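Local coordinates for protein GDP-L-fucose synthase (Campylobacter jejuni subsp. jejuni serotype O:2, PDB 7M13) that binds NADPH and probably reduces a GDP-linked keto sugar on the way to the GDP-D-glycero-L-gluco-heptose of the capsular polysaccharide, at residues 126-131 with 143-148; 149-154 with 162-167; 246-251 with 339-344. All coordinates share one frame; numbering follows the deposited sequence.

Contact 1 (126-131 with 143-148); sequences EYLFQG and AKIAGA. With NAP (NADP nicotinamide-adenine-dinucleotide phosphate), chain E.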
loop_
_atom_site.group_PDB
_atom_site.type_symbol
_atom_site.label_atom_id
_atom_site.label_comp_id
_atom_site.label_asym_id
_atom_site.label_seq_id
_atom_site.Cartn_x
_atom_site.Cartn_y
_atom_site.Cartn_z
ATOM N N GLU B 126 -1.440 15.027 -8.503
ATOM C CA GLU B 126 -2.674 14.343 -8.899
ATOM C C GLU B 126 -2.388 13.189 -9.837
ATOM O O GLU B 126 -3.357 12.475 -10.143
ATOM C CB GLU B 126 -3.636 15.316 -9.587
ATOM C CG GLU B 126 -4.189 16.385 -8.672
ATOM C CD GLU B 126 -3.369 17.670 -8.576
ATOM O OE1 GLU B 126 -3.940 18.651 -8.029
ATOM O OE2 GLU B 126 -2.174 17.710 -9.026
ATOM N N TYR B 127 -1.154 12.964 -10.306
ATOM C CA TYR B 127 -0.845 11.840 -11.216
ATOM C C TYR B 127 -0.690 10.533 -10.431
ATOM O O TYR B 127 -0.545 9.490 -11.061
ATOM C CB TYR B 127 0.398 12.158 -12.055
ATOM C CG TYR B 127 0.233 13.319 -13.021
ATOM C CD1 TYR B 127 -0.991 13.919 -13.243
ATOM C CD2 TYR B 127 1.341 13.809 -13.687
ATOM C CE1 TYR B 127 -1.129 14.952 -14.177
ATOM C CE2 TYR B 127 1.228 14.846 -14.593
ATOM C CZ TYR B 127 0.006 15.427 -14.821
ATOM O OH TYR B 127 -0.101 16.491 -15.703
ATOM N N LEU B 128 -0.699 10.570 -9.098
ATOM C CA LEU B 128 -0.784 9.334 -8.299
ATOM C C LEU B 128 -1.900 8.436 -8.850
ATOM O O LEU B 128 -3.042 8.927 -9.021
ATOM C CB LEU B 128 -0.988 9.737 -6.839
ATOM C CG LEU B 128 -1.212 8.573 -5.885
ATOM C CD1 LEU B 128 -0.096 7.575 -5.982
ATOM C CD2 LEU B 128 -1.390 9.084 -4.460
ATOM N N PHE B 129 -1.621 7.131 -9.014
ATOM C CA PHE B 129 -2.561 6.072 -9.461
ATOM C C PHE B 129 -3.010 6.229 -10.916
ATOM O O PHE B 129 -3.855 5.400 -11.391
ATOM C CB PHE B 129 -3.766 5.974 -8.522
ATOM C CG PHE B 129 -3.527 5.265 -7.213
ATOM C CD1 PHE B 129 -2.759 4.114 -7.115
ATOM C CD2 PHE B 129 -4.109 5.744 -6.065
ATOM C CE1 PHE B 129 -2.601 3.475 -5.888
ATOM C CE2 PHE B 129 -3.926 5.120 -4.844
ATOM C CZ PHE B 129 -3.218 3.969 -4.766
ATOM N N GLN B 130 -2.380 7.086 -11.699
ATOM C CA GLN B 130 -2.769 7.226 -13.135
ATOM C C GLN B 130 -1.866 6.349 -14.021
ATOM O O GLN B 130 -1.267 6.841 -15.040
ATOM C CB GLN B 130 -2.738 8.704 -13.532
ATOM C CG GLN B 130 -3.534 9.602 -12.607
ATOM C CD GLN B 130 -4.947 9.130 -12.455
ATOM O OE1 GLN B 130 -5.632 8.891 -13.447
ATOM N NE2 GLN B 130 -5.379 8.975 -11.213
ATOM N N GLY B 131 -1.719 5.066 -13.668
ATOM C CA GLY B 131 -1.043 4.085 -14.516
ATOM C C GLY B 131 0.003 3.285 -13.765
ATOM O O GLY B 131 0.317 3.637 -12.603
ATOM N N ALA B 143 5.206 0.861 -1.636
ATOM C CA ALA B 143 5.406 1.180 -0.204
ATOM C C ALA B 143 5.335 2.695 -0.001
ATOM O O ALA B 143 4.633 3.159 0.944
ATOM C CB ALA B 143 6.716 0.608 0.257
ATOM N N LYS B 144 5.900 3.474 -0.908
ATOM C CA LYS B 144 5.883 4.956 -0.765
ATOM C C LYS B 144 4.456 5.506 -0.935
ATOM O O LYS B 144 4.079 6.389 -0.195
ATOM C CB LYS B 144 6.849 5.604 -1.742
ATOM C CG LYS B 144 8.313 5.422 -1.358
ATOM C CD LYS B 144 8.670 6.058 -0.031
ATOM C CE LYS B 144 10.158 6.274 0.099
ATOM N NZ LYS B 144 10.520 6.809 1.428
ATOM N N ILE B 145 3.675 4.932 -1.838
ATOM C CA ILE B 145 2.249 5.305 -1.971
ATOM C C ILE B 145 1.552 5.066 -0.625
ATOM O O ILE B 145 0.782 5.924 -0.136
ATOM C CB ILE B 145 1.569 4.535 -3.124
ATOM C CG1 ILE B 145 2.113 4.970 -4.487
ATOM C CG2 ILE B 145 0.069 4.698 -3.055
ATOM C CD1 ILE B 145 1.662 4.121 -5.610
ATOM N N ALA B 146 1.751 3.888 -0.039
ATOM C CA ALA B 146 1.049 3.531 1.210
ATOM C C ALA B 146 1.491 4.494 2.318
ATOM O O ALA B 146 0.677 4.820 3.184
ATOM C CB ALA B 146 1.355 2.111 1.610
ATOM N N GLY B 147 2.735 4.943 2.323
ATOM C CA GLY B 147 3.222 5.948 3.281
ATOM C C GLY B 147 2.469 7.250 3.155
ATOM O O GLY B 147 1.964 7.796 4.155
ATOM N N ALA B 148 2.307 7.725 1.929
ATOM C CA ALA B 148 1.573 8.977 1.680
ATOM C C ALA B 148 0.121 8.838 2.117
ATOM O O ALA B 148 -0.453 9.743 2.737
ATOM C CB ALA B 148 1.664 9.351 0.232
HETATM P PA NAP E . 19.670 7.212 3.185
HETATM O O1A NAP E . 19.579 5.964 2.359
HETATM O O2A NAP E . 20.883 8.087 2.980
HETATM O O5B NAP E . 19.614 6.904 4.724
HETATM C C5B NAP E . 18.609 6.044 5.260
HETATM C C4B NAP E . 18.896 5.906 6.722
HETATM O O4B NAP E . 17.825 5.115 7.291
HETATM C C3B NAP E . 20.214 5.177 7.054
HETATM O O3B NAP E . 20.994 5.980 7.932
HETATM C C2B NAP E . 19.750 3.858 7.660
HETATM O O2B NAP E . 20.580 3.389 8.724
HETATM C C1B NAP E . 18.393 4.239 8.241
HETATM N N9A NAP E . 17.540 3.080 8.399
HETATM C C8A NAP E . 17.093 2.228 7.436
HETATM N N7A NAP E . 16.430 1.197 7.902
HETATM C C5A NAP E . 16.450 1.378 9.269
HETATM C C6A NAP E . 15.928 0.610 10.325
HETATM N N6A NAP E . 15.296 -0.558 10.163
HETATM N N1A NAP E . 16.139 1.075 11.577
HETATM C C2A NAP E . 16.801 2.228 11.742
HETATM N N3A NAP E . 17.343 3.026 10.820
HETATM C C4A NAP E . 17.135 2.531 9.593
HETATM O O3 NAP E . 18.353 8.081 2.935
HETATM P PN NAP E . 18.194 9.404 2.079
HETATM O O1N NAP E . 18.821 9.179 0.758
HETATM O O2N NAP E . 18.646 10.521 2.933
HETATM O O5D NAP E . 16.594 9.451 1.911
HETATM C C5D NAP E . 15.793 10.157 2.831
HETATM C C4D NAP E . 14.366 10.047 2.375
HETATM O O4D NAP E . 14.213 10.691 1.081
HETATM C C3D NAP E . 13.849 8.611 2.209
HETATM O O3D NAP E . 12.463 8.525 2.569
HETATM C C2D NAP E . 14.058 8.388 0.738
HETATM O O2D NAP E . 13.278 7.323 0.203
HETATM C C1D NAP E . 13.676 9.738 0.165
HETATM N N1N NAP E . 14.241 9.920 -1.190
HETATM C C2N NAP E . 15.590 9.928 -1.413
HETATM C C3N NAP E . 16.080 10.007 -2.672
HETATM C C7N NAP E . 17.537 10.006 -2.974
HETATM O O7N NAP E . 17.909 10.258 -4.139
HETATM N N7N NAP E . 18.379 9.745 -1.978
HETATM C C4N NAP E . 15.177 10.151 -3.796
HETATM C C5N NAP E . 13.765 10.179 -3.485
HETATM C C6N NAP E . 13.358 9.995 -2.266
HETATM P P2B NAP E . 21.973 2.634 8.399
HETATM O O1X NAP E . 22.900 3.751 8.008
HETATM O O2X NAP E . 21.752 1.612 7.374
HETATM O O3X NAP E . 22.347 1.981 9.744
#
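Ile145 meets Leu128 and Phe129 with separate branches of one side chain, a simple example of how a branched residue on a helix can seat a loop. Its CB points from the helix toward segment 126-131 and carries both arms. CG2, set anti to the backbone N, heads for the phenylalanine, approaching Phe129 CZ to 3.8 Å and Phe129 CE1 to 4.1 Å at an oblique angle to the ring. CG1 leaves beside the backbone N (chi1 -68°) and lies 3.7 Å from Leu128 CD1. The tip, CD1, stays with the same leucine methyl, 3.9 Å from Leu128 CD1. One turn before Lys144 stands Phe140, at the position predicted for the proton donor or acceptor; the pair occupies the places of the short-chain dehydrogenase Tyr-X-X-X-Lys motif, but phenylalanine lacks the tyrosine hydroxyl which that role needs. Lys144 sends its chain toward the cofactor, where NZ bonds to NAP O3D at 2.8 Å and to NAP O2D at 3.1 Å, gripping both hydroxyls of the nicotinamide ribose, and it also binds the carbonyl of Phe109. The loop is shaped by a type II turn from Tyr127 to Gln130, with Phe129 at positive phi. Gln130 folds back across the turn, its NE2 donating to Leu128 O at 3.2 Å with the acceptor close to the amide plane. Leu128 also packs on Tyr138 of the second subunit.

Contact 2 (149-154 with 162-167); sequences IMCESY and FITLVL. With NAP (NADP nicotinamide-adenine-dinucleotide phosphate), chain E.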
loop_
_atom_site.group_PDB
_atom_site.type_symbol
_atom_site.label_atom_id
_atom_site.label_comp_id
_atom_site.label_asym_id
_atom_site.label_seq_id
_atom_site.Cartn_x
_atom_site.Cartn_y
_atom_site.Cartn_z
ATOM N N ILE B 149 -0.490 7.721 1.764
ATOM C CA ILE B 149 -1.924 7.503 2.072
ATOM C C ILE B 149 -2.101 7.337 3.587
ATOM O O ILE B 149 -3.111 7.830 4.167
ATOM C CB ILE B 149 -2.486 6.347 1.214
ATOM C CG1 ILE B 149 -2.462 6.721 -0.277
ATOM C CG2 ILE B 149 -3.875 5.960 1.716
ATOM C CD1 ILE B 149 -2.970 5.652 -1.230
ATOM N N MET B 150 -1.088 6.750 4.231
ATOM C CA MET B 150 -1.093 6.559 5.706
ATOM C C MET B 150 -1.108 7.934 6.389
ATOM O O MET B 150 -1.883 8.102 7.350
ATOM C CB MET B 150 0.145 5.780 6.161
ATOM C CG MET B 150 -0.068 4.278 6.198
ATOM S SD MET B 150 -0.861 3.728 7.731
ATOM C CE MET B 150 0.452 4.041 8.910
ATOM N N CYS B 151 -0.283 8.874 5.909
ATOM C CA CYS B 151 -0.232 10.223 6.496
ATOM C C CYS B 151 -1.597 10.886 6.312
ATOM O O CYS B 151 -2.187 11.427 7.260
ATOM C CB CYS B 151 0.840 11.090 5.851
ATOM S SG CYS B 151 2.532 10.628 6.301
ATOM N N GLU B 152 -2.101 10.904 5.079
ATOM C CA GLU B 152 -3.337 11.627 4.764
ATOM C C GLU B 152 -4.482 10.996 5.549
ATOM O O GLU B 152 -5.410 11.730 6.027
ATOM C CB GLU B 152 -3.594 11.553 3.268
ATOM C CG GLU B 152 -4.871 12.216 2.831
ATOM C CD GLU B 152 -5.049 12.037 1.343
ATOM O OE1 GLU B 152 -5.458 10.908 0.904
ATOM O OE2 GLU B 152 -4.735 13.022 0.618
ATOM N N SER B 153 -4.526 9.667 5.625
ATOM C CA SER B 153 -5.680 8.983 6.272
ATOM C C SER B 153 -5.714 9.289 7.780
ATOM O O SER B 153 -6.793 9.478 8.350
ATOM C CB SER B 153 -5.620 7.507 6.023
ATOM O OG SER B 153 -5.656 7.234 4.623
ATOM N N TYR B 154 -4.564 9.356 8.436
ATOM C CA TYR B 154 -4.463 9.781 9.858
ATOM C C TYR B 154 -4.949 11.229 9.983
ATOM O O TYR B 154 -5.718 11.581 10.911
ATOM C CB TYR B 154 -3.056 9.570 10.417
ATOM C CG TYR B 154 -2.874 8.181 10.972
ATOM C CD1 TYR B 154 -2.629 7.107 10.147
ATOM C CD2 TYR B 154 -3.153 7.907 12.305
ATOM C CE1 TYR B 154 -2.521 5.823 10.655
ATOM C CE2 TYR B 154 -3.062 6.627 12.819
ATOM C CZ TYR B 154 -2.766 5.568 11.987
ATOM O OH TYR B 154 -2.707 4.265 12.446
ATOM N N PHE B 162 0.393 15.215 9.535
ATOM C CA PHE B 162 1.456 14.361 8.977
ATOM C C PHE B 162 1.558 14.654 7.483
ATOM O O PHE B 162 0.624 14.349 6.737
ATOM C CB PHE B 162 1.082 12.897 9.236
ATOM C CG PHE B 162 0.962 12.429 10.671
ATOM C CD1 PHE B 162 1.423 13.177 11.736
ATOM C CD2 PHE B 162 0.453 11.173 10.920
ATOM C CE1 PHE B 162 1.332 12.690 13.033
ATOM C CE2 PHE B 162 0.358 10.693 12.217
ATOM C CZ PHE B 162 0.778 11.463 13.256
ATOM N N ILE B 163 2.664 15.242 7.063
ATOM C CA ILE B 163 2.778 15.803 5.691
ATOM C C ILE B 163 3.823 15.008 4.920
ATOM O O ILE B 163 4.911 14.760 5.458
ATOM C CB ILE B 163 3.194 17.269 5.769
ATOM C CG1 ILE B 163 2.351 18.073 6.750
ATOM C CG2 ILE B 163 3.144 17.862 4.376
ATOM C CD1 ILE B 163 0.917 18.076 6.421
ATOM N N THR B 164 3.517 14.631 3.673
ATOM C CA THR B 164 4.438 13.903 2.782
ATOM C C THR B 164 5.007 14.879 1.753
ATOM O O THR B 164 4.209 15.528 1.034
ATOM C CB THR B 164 3.776 12.718 2.064
ATOM O OG1 THR B 164 3.383 11.791 3.098
ATOM C CG2 THR B 164 4.705 12.018 1.112
ATOM N N LEU B 165 6.323 14.915 1.645
ATOM C CA LEU B 165 7.066 15.675 0.638
ATOM C C LEU B 165 7.744 14.684 -0.295
ATOM O O LEU B 165 8.397 13.754 0.182
ATOM C CB LEU B 165 8.114 16.557 1.317
ATOM C CG LEU B 165 7.610 17.518 2.379
ATOM C CD1 LEU B 165 8.764 18.338 2.969
ATOM C CD2 LEU B 165 6.536 18.450 1.815
ATOM N N VAL B 166 7.607 14.865 -1.601
ATOM C CA VAL B 166 8.030 13.862 -2.600
ATOM C C VAL B 166 9.124 14.449 -3.489
ATOM O O VAL B 166 8.902 15.523 -4.041
ATOM C CB VAL B 166 6.828 13.398 -3.436
ATOM C CG1 VAL B 166 7.199 12.241 -4.338
ATOM C CG2 VAL B 166 5.646 13.031 -2.531
ATOM N N LEU B 167 10.231 13.733 -3.654
ATOM C CA LEU B 167 11.369 14.190 -4.482
ATOM C C LEU B 167 11.840 13.066 -5.396
ATOM O O LEU B 167 11.459 11.894 -5.214
ATOM C CB LEU B 167 12.519 14.674 -3.595
ATOM C CG LEU B 167 13.116 13.660 -2.623
ATOM C CD1 LEU B 167 14.613 13.884 -2.497
ATOM C CD2 LEU B 167 12.467 13.752 -1.262
HETATM P PA NAP E . 19.670 7.212 3.185
HETATM O O1A NAP E . 19.579 5.964 2.359
HETATM O O2A NAP E . 20.883 8.087 2.980
HETATM O O5B NAP E . 19.614 6.904 4.724
HETATM C C5B NAP E . 18.609 6.044 5.260
HETATM C C4B NAP E . 18.896 5.906 6.722
HETATM O O4B NAP E . 17.825 5.115 7.291
HETATM C C3B NAP E . 20.214 5.177 7.054
HETATM O O3B NAP E . 20.994 5.980 7.932
HETATM C C2B NAP E . 19.750 3.858 7.660
HETATM O O2B NAP E . 20.580 3.389 8.724
HETATM C C1B NAP E . 18.393 4.239 8.241
HETATM N N9A NAP E . 17.540 3.080 8.399
HETATM C C8A NAP E . 17.093 2.228 7.436
HETATM N N7A NAP E . 16.430 1.197 7.902
HETATM C C5A NAP E . 16.450 1.378 9.269
HETATM C C6A NAP E . 15.928 0.610 10.325
HETATM N N6A NAP E . 15.296 -0.558 10.163
HETATM N N1A NAP E . 16.139 1.075 11.577
HETATM C C2A NAP E . 16.801 2.228 11.742
HETATM N N3A NAP E . 17.343 3.026 10.820
HETATM C C4A NAP E . 17.135 2.531 9.593
HETATM O O3 NAP E . 18.353 8.081 2.935
HETATM P PN NAP E . 18.194 9.404 2.079
HETATM O O1N NAP E . 18.821 9.179 0.758
HETATM O O2N NAP E . 18.646 10.521 2.933
HETATM O O5D NAP E . 16.594 9.451 1.911
HETATM C C5D NAP E . 15.793 10.157 2.831
HETATM C C4D NAP E . 14.366 10.047 2.375
HETATM O O4D NAP E . 14.213 10.691 1.081
HETATM C C3D NAP E . 13.849 8.611 2.209
HETATM O O3D NAP E . 12.463 8.525 2.569
HETATM C C2D NAP E . 14.058 8.388 0.738
HETATM O O2D NAP E . 13.278 7.323 0.203
HETATM C C1D NAP E . 13.676 9.738 0.165
HETATM N N1N NAP E . 14.241 9.920 -1.190
HETATM C C2N NAP E . 15.590 9.928 -1.413
HETATM C C3N NAP E . 16.080 10.007 -2.672
HETATM C C7N NAP E . 17.537 10.006 -2.974
HETATM O O7N NAP E . 17.909 10.258 -4.139
HETATM N N7N NAP E . 18.379 9.745 -1.978
HETATM C C4N NAP E . 15.177 10.151 -3.796
HETATM C C5N NAP E . 13.765 10.179 -3.485
HETATM C C6N NAP E . 13.358 9.995 -2.266
HETATM P P2B NAP E . 21.973 2.634 8.399
HETATM O O1X NAP E . 22.900 3.751 8.008
HETATM O O2X NAP E . 21.752 1.612 7.374
HETATM O O3X NAP E . 22.347 1.981 9.744
#
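Segment 149-154 runs at 151° to strand 162-167, nearly antiparallel to it, with axes 7.3 Å apart and the CA atoms of Cys151 and Phe162 closing to 5.1 Å. At that narrow point Cys151 fits against the strand backbone as well as its side chains: its CB rests 3.4 Å from Phe162 O, and Cys151 CB and Phe162 CB are 3.8 Å apart. The sulfur, turned beside its own backbone N (chi1 -72°), reaches further along the strand and ends 3.5 Å from Thr164 OG1. Two residues of one strand face are thus touched by a single small side chain. The pairing belongs to the Rossmann-type core: helix 138-158 is part of the beta-alpha-beta crossover linking the neighbouring parallel strands 105-111 and 162-171. One helical turn beyond Cys151, Tyr154 uses its CB to touch the phenylalanine ring, 3.9 Å from Phe162 CD2, while its own ring leads away and its hydroxyl bonds to His96. Tyr154 also packs on Tyr85 of the second subunit. Within the helix Ser153 bends its hydroxyl back, and Ile149 O accepts from Ser153 OG and Ser153 N, which reach it from opposite faces of the carbonyl plane. At the C-terminal end of segment 162-167 the strand arrives at the cofactor: Leu167 CG lies 3.6 Å from NAP C5N, and Leu167 O approaches the same nicotinamide carbon at 3.4 Å.

Contact 3 (246-251 with 339-344); sequences HSDDLA and IKMMYE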
loop_
_atom_site.group_PDB
_atom_site.type_symbol
_atom_site.label_atom_id
_atom_site.label_comp_id
_atom_site.label_asym_id
_atom_site.label_seq_id
_atom_site.Cartn_x
_atom_site.Cartn_y
_atom_site.Cartn_z
ATOM N N HIS B 246 19.336 19.534 -3.546
ATOM C CA HIS B 246 20.416 19.520 -2.547
ATOM C C HIS B 246 19.786 19.302 -1.177
ATOM O O HIS B 246 18.759 19.934 -0.881
ATOM C CB HIS B 246 21.196 20.826 -2.650
ATOM C CG HIS B 246 22.443 20.850 -1.843
ATOM N ND1 HIS B 246 22.435 21.095 -0.491
ATOM C CD2 HIS B 246 23.737 20.641 -2.197
ATOM C CE1 HIS B 246 23.682 21.054 -0.038
ATOM N NE2 HIS B 246 24.513 20.792 -1.079
ATOM N N SER B 247 20.466 18.556 -0.324
ATOM C CA SER B 247 19.921 18.214 1.006
ATOM C C SER B 247 19.735 19.457 1.891
ATOM O O SER B 247 18.883 19.386 2.795
ATOM C CB SER B 247 20.720 17.163 1.636
ATOM O OG SER B 247 22.063 17.608 1.792
ATOM N N ASP B 248 20.438 20.574 1.671
ATOM C CA ASP B 248 20.138 21.815 2.423
ATOM C C ASP B 248 18.781 22.381 1.999
ATOM O O ASP B 248 18.079 22.942 2.851
ATOM C CB ASP B 248 21.231 22.877 2.279
ATOM C CG ASP B 248 22.485 22.606 3.086
ATOM O OD1 ASP B 248 22.454 21.725 3.979
ATOM O OD2 ASP B 248 23.494 23.287 2.794
ATOM N N ASP B 249 18.441 22.293 0.707
ATOM C CA ASP B 249 17.116 22.694 0.199
ATOM C C ASP B 249 16.060 21.719 0.741
ATOM O O ASP B 249 14.996 22.208 1.134
ATOM C CB ASP B 249 17.105 22.814 -1.328
ATOM C CG ASP B 249 17.417 24.219 -1.864
ATOM O OD1 ASP B 249 17.182 25.219 -1.133
ATOM O OD2 ASP B 249 17.851 24.301 -3.026
ATOM N N LEU B 250 16.343 20.420 0.789
ATOM C CA LEU B 250 15.407 19.451 1.401
ATOM C C LEU B 250 15.197 19.821 2.875
ATOM O O LEU B 250 14.049 19.914 3.335
ATOM C CB LEU B 250 15.930 18.023 1.249
ATOM C CG LEU B 250 15.016 16.983 1.873
ATOM C CD1 LEU B 250 15.159 15.648 1.169
ATOM C CD2 LEU B 250 15.278 16.844 3.362
ATOM N N ALA B 251 16.278 20.093 3.614
ATOM C CA ALA B 251 16.134 20.451 5.036
ATOM C C ALA B 251 15.320 21.737 5.150
ATOM O O ALA B 251 14.397 21.833 5.971
ATOM C CB ALA B 251 17.487 20.576 5.671
ATOM N N ILE B 339 26.816 21.413 -6.449
ATOM C CA ILE B 339 27.858 20.407 -6.789
ATOM C C ILE B 339 29.207 20.921 -6.265
ATOM O O ILE B 339 29.991 20.105 -5.744
ATOM C CB ILE B 339 27.913 20.116 -8.299
ATOM C CG1 ILE B 339 26.627 19.458 -8.807
ATOM C CG2 ILE B 339 29.104 19.241 -8.635
ATOM C CD1 ILE B 339 26.513 19.410 -10.313
ATOM N N LYS B 340 29.450 22.232 -6.380
ATOM C CA LYS B 340 30.657 22.878 -5.800
ATOM C C LYS B 340 30.694 22.623 -4.286
ATOM O O LYS B 340 31.748 22.147 -3.803
ATOM C CB LYS B 340 30.679 24.374 -6.106
ATOM C CG LYS B 340 31.242 24.757 -7.464
ATOM C CD LYS B 340 31.572 26.236 -7.543
ATOM C CE LYS B 340 32.322 26.615 -8.799
ATOM N NZ LYS B 340 31.712 27.796 -9.453
ATOM N N MET B 341 29.594 22.910 -3.564
ATOM C CA MET B 341 29.524 22.712 -2.093
ATOM C C MET B 341 29.883 21.252 -1.791
ATOM O O MET B 341 30.641 21.009 -0.830
ATOM C CB MET B 341 28.131 23.020 -1.527
ATOM C CG MET B 341 27.636 24.432 -1.783
ATOM S SD MET B 341 25.845 24.578 -1.408
ATOM C CE MET B 341 25.931 24.490 0.378
ATOM N N MET B 342 29.318 20.303 -2.555
ATOM C CA MET B 342 29.486 18.848 -2.333
ATOM C C MET B 342 30.955 18.460 -2.590
ATOM O O MET B 342 31.519 17.681 -1.784
ATOM C CB MET B 342 28.539 18.050 -3.239
ATOM C CG MET B 342 28.587 16.556 -2.979
ATOM S SD MET B 342 27.310 15.586 -3.857
ATOM C CE MET B 342 27.580 16.092 -5.555
ATOM N N TYR B 343 31.579 19.004 -3.641
ATOM C CA TYR B 343 32.989 18.670 -4.000
ATOM C C TYR B 343 33.939 19.197 -2.916
ATOM O O TYR B 343 34.862 18.469 -2.520
ATOM C CB TYR B 343 33.388 19.205 -5.380
ATOM C CG TYR B 343 34.689 18.628 -5.899
ATOM C CD1 TYR B 343 34.964 17.272 -5.804
ATOM C CD2 TYR B 343 35.651 19.442 -6.486
ATOM C CE1 TYR B 343 36.157 16.736 -6.266
ATOM C CE2 TYR B 343 36.853 18.921 -6.950
ATOM C CZ TYR B 343 37.102 17.566 -6.845
ATOM O OH TYR B 343 38.270 17.033 -7.305
ATOM N N GLU B 344 33.719 20.418 -2.430
ATOM C CA GLU B 344 34.552 21.005 -1.349
ATOM C C GLU B 344 34.536 20.048 -0.151
ATOM O O GLU B 344 35.625 19.732 0.362
ATOM C CB GLU B 344 34.074 22.411 -0.991
ATOM C CG GLU B 344 34.301 23.417 -2.109
ATOM C CD GLU B 344 35.756 23.595 -2.523
ATOM O OE1 GLU B 344 36.163 22.994 -3.543
ATOM O OE2 GLU B 344 36.480 24.335 -1.823
#
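The start of helix 247-260, with His246 as its N-cap, is where the Rossmann-type portion of the chain meets the C-terminal helix 335-347, and the meeting rests on His246, Asp248 and Met341. The histidine shows how one imidazole can serve a helix end and a packing surface together. Its CG stands anti to the backbone N, which swings the ring to the first turn of the helix, with ND1 facing Asp248 N; Asp248 N donates to His246 ND1 at 3.0 Å in a fairly straight bond of 163°, the donor being tilted 22° from the ring plane. Met341 comes over from the other helix with a chain extended as far as the sulfur and bent there (chi3 72°). Its SD sits 4.5 Å from the centroid of the His246 ring, an oblique sulfur-aromatic contact in which NE2 is the nearest ring atom, at 4.0 Å from Met341 SD. The bend carries the terminal methyl past the ring, to 4.1 Å between Met341 CE and His246 CE1 and 3.6 Å between Met341 CE and Asp248 OD2. The other carboxylate oxygen, OD1, is held by Asn27 of helix 19-30, and the His246 and Tyr171 rings meet edge-to-face. Because ND1 accepts the capping bond, the imidazole, if neutral, probably carries its proton on NE2, which has a weak bond to Thr173; the polarisable sulfur lies against the ring while the uncharged methyl beside it meets the carboxylate oxygen.

Overall arrangement
Read from the N terminus, the three contacts follow one another in series, with no nesting and no crossing. Contact 1 closes an 11-residue connection, bringing helix 138-158 back onto the loop after strand 105-111. Contact 2 continues from the same helix and closes a shorter connection of seven residues onto strand 162-171. The two adjoin, through Phe129 on Ile149 and Ala148 on Thr164, and both touch the cofactor and the second subunit. Contact 3 spans 87 residues, tying helix 247-260 to the C-terminal helix 335-347 on the opposite side of the chain's centre from contacts 1 and 2. Leu167 of contact 2 packs on Leu250 of contact 3; the centres of contacts 1 and 3 lie about 28 Å apart.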